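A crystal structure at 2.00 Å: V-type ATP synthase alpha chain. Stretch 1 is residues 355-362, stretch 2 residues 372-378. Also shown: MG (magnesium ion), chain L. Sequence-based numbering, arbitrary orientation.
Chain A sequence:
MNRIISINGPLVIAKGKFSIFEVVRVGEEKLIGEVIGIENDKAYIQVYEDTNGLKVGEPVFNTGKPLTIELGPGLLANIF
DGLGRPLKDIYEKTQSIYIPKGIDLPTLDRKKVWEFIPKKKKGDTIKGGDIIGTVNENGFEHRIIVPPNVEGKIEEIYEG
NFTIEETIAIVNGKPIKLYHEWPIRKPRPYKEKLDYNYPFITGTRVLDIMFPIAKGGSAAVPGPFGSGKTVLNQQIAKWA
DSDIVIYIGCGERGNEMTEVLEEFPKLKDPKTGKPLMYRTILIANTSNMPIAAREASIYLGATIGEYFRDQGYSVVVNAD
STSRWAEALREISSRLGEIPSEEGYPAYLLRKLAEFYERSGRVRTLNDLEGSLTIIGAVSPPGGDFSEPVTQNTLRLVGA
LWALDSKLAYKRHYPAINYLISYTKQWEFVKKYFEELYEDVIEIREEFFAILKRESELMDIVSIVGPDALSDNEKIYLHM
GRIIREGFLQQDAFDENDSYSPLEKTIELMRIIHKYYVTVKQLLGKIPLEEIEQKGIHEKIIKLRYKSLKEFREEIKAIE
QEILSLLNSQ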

# COMPACT_ATOMS: atom_id res chain seq x y z
N GLU A 355 16.34 22.58 -11.19
CA GLU A 355 17.62 23.05 -11.71
C GLU A 355 17.76 22.79 -13.21
O GLU A 355 18.50 23.48 -13.90
CB GLU A 355 18.79 22.41 -10.95
CG GLU A 355 18.96 22.90 -9.52
CD GLU A 355 20.09 22.21 -8.79
OE1 GLU A 355 20.87 21.47 -9.44
OE2 GLU A 355 20.21 22.39 -7.56
N PHE A 356 17.03 21.80 -13.71
CA PHE A 356 17.00 21.49 -15.13
C PHE A 356 15.97 22.35 -15.86
O PHE A 356 16.31 23.15 -16.73
CB PHE A 356 16.71 20.00 -15.34
CG PHE A 356 16.61 19.59 -16.78
CD1 PHE A 356 17.63 19.89 -17.67
CD2 PHE A 356 15.51 18.88 -17.23
CE1 PHE A 356 17.54 19.50 -19.00
CE2 PHE A 356 15.42 18.48 -18.56
CZ PHE A 356 16.44 18.80 -19.44
N TYR A 357 14.70 22.20 -15.49
CA TYR A 357 13.60 22.86 -16.21
C TYR A 357 13.59 24.38 -16.13
O TYR A 357 13.10 25.05 -17.04
CB TYR A 357 12.25 22.29 -15.76
CG TYR A 357 12.02 20.87 -16.22
CD1 TYR A 357 11.72 20.59 -17.54
CD2 TYR A 357 12.09 19.81 -15.33
CE1 TYR A 357 11.50 19.29 -17.97
CE2 TYR A 357 11.88 18.51 -15.75
CZ TYR A 357 11.58 18.26 -17.07
OH TYR A 357 11.37 16.97 -17.49
N GLU A 358 14.12 24.94 -15.05
CA GLU A 358 14.16 26.40 -14.90
C GLU A 358 15.16 27.06 -15.84
O GLU A 358 15.22 28.28 -15.94
CB GLU A 358 14.45 26.79 -13.45
N ARG A 359 15.94 26.24 -16.55
CA ARG A 359 16.88 26.76 -17.54
C ARG A 359 16.19 27.06 -18.86
O ARG A 359 16.73 27.76 -19.71
CB ARG A 359 18.01 25.75 -17.78
CG ARG A 359 18.94 25.53 -16.61
CD ARG A 359 20.31 25.12 -17.13
NE ARG A 359 21.19 24.60 -16.08
CZ ARG A 359 22.50 24.46 -16.22
NH1 ARG A 359 23.10 24.83 -17.34
NH2 ARG A 359 23.22 23.97 -15.22
N SER A 360 14.99 26.52 -19.05
CA SER A 360 14.22 26.79 -20.26
C SER A 360 13.75 28.23 -20.23
O SER A 360 13.82 28.90 -19.20
CB SER A 360 13.02 25.86 -20.36
OG SER A 360 12.05 26.17 -19.37
N GLY A 361 13.29 28.73 -21.38
CA GLY A 361 12.76 30.08 -21.43
C GLY A 361 13.25 30.86 -22.63
O GLY A 361 14.28 30.54 -23.22
N ARG A 362 12.48 31.88 -22.99
CA ARG A 362 12.87 32.82 -24.03
C ARG A 362 13.48 34.04 -23.35
O ARG A 362 12.90 34.57 -22.40
CB ARG A 362 11.65 33.21 -24.86
CG ARG A 362 11.92 34.17 -25.99
CD ARG A 362 10.71 34.28 -26.90
NE ARG A 362 10.06 35.58 -26.83
CZ ARG A 362 10.38 36.62 -27.59
NH1 ARG A 362 11.36 36.51 -28.48
NH2 ARG A 362 9.74 37.77 -27.46
N SER A 372 15.91 31.40 -27.41
CA SER A 372 14.98 30.58 -26.65
C SER A 372 15.53 29.18 -26.42
O SER A 372 16.19 28.61 -27.28
CB SER A 372 13.62 30.49 -27.36
OG SER A 372 13.60 29.44 -28.31
N LEU A 373 15.26 28.63 -25.24
CA LEU A 373 15.57 27.23 -24.97
C LEU A 373 14.30 26.50 -24.57
O LEU A 373 13.70 26.79 -23.53
CB LEU A 373 16.64 27.10 -23.87
CG LEU A 373 16.97 25.68 -23.41
CD1 LEU A 373 17.30 24.79 -24.60
CD2 LEU A 373 18.13 25.68 -22.43
N THR A 374 13.88 25.57 -25.41
CA THR A 374 12.67 24.80 -25.18
C THR A 374 13.06 23.40 -24.70
O THR A 374 13.95 22.77 -25.26
CB THR A 374 11.83 24.71 -26.48
OG1 THR A 374 11.68 26.03 -27.04
CG2 THR A 374 10.47 24.13 -26.20
N ILE A 375 12.42 22.92 -23.63
CA ILE A 375 12.82 21.65 -23.02
C ILE A 375 11.69 20.63 -22.99
O ILE A 375 10.63 20.87 -22.41
CB ILE A 375 13.37 21.86 -21.59
CG1 ILE A 375 14.66 22.67 -21.64
CG2 ILE A 375 13.62 20.52 -20.92
CD1 ILE A 375 15.26 22.94 -20.27
N ILE A 376 11.94 19.47 -23.60
CA ILE A 376 10.99 18.37 -23.57
C ILE A 376 11.57 17.22 -22.75
O ILE A 376 12.60 16.66 -23.12
CB ILE A 376 10.67 17.86 -24.99
CG1 ILE A 376 10.34 19.02 -25.93
CG2 ILE A 376 9.52 16.85 -24.96
CD1 ILE A 376 9.13 19.83 -25.51
N GLY A 377 10.93 16.89 -21.63
CA GLY A 377 11.41 15.82 -20.77
C GLY A 377 10.51 14.60 -20.76
O GLY A 377 9.36 14.66 -20.32
N ALA A 378 11.04 13.48 -21.23
CA ALA A 378 10.32 12.21 -21.16
C ALA A 378 10.40 11.66 -19.73
O ALA A 378 11.42 11.83 -19.05
CB ALA A 378 10.88 11.22 -22.15
MG MG L . 13.28 27.14 -28.37

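Two backbone hydrogen bonds join the stretches: G361 N donates to L373 O (2.9 Å) and L373 N returns to G361 O (2.9 Å), both nearly straight at 164° and 168°. They make G361 and L373 a hydrogen-bonded antiparallel pair. R362 and S372 follow as the non-hydrogen-bonded pair, their CA atoms 4.0 Å apart and their side chains on the same face of the sheet; S372 CA also lies 3.5 Å from G361 O in a CA-H...O contact. S372 OG (2.3 Å) and T374 OG1 (2.4 Å) both bind MG, as alternate residues of one strand can. At G361, phi/psi of 135/158 would jam a CB against the preceding carbonyl oxygen, so the backbone itself calls for glycine. Before the strand, a type I turn from Y357 to S360 is held by S360 N to Y357 O (3.1 Å) and S360 OG to Y357 O (2.8 Å). Packing centres on I375, which points toward stretch 1: its CG2 meets F356 CE2 at 3.6 Å and Y357 CE1 at 3.8 Å, while its CD1 lies over one face of the F356 ring and reaches S360 CB at 3.7 Å. Farther along, Y357 OH approaches G377 CA to 3.5 Å; a CB on G377 would clash with that hydroxyl.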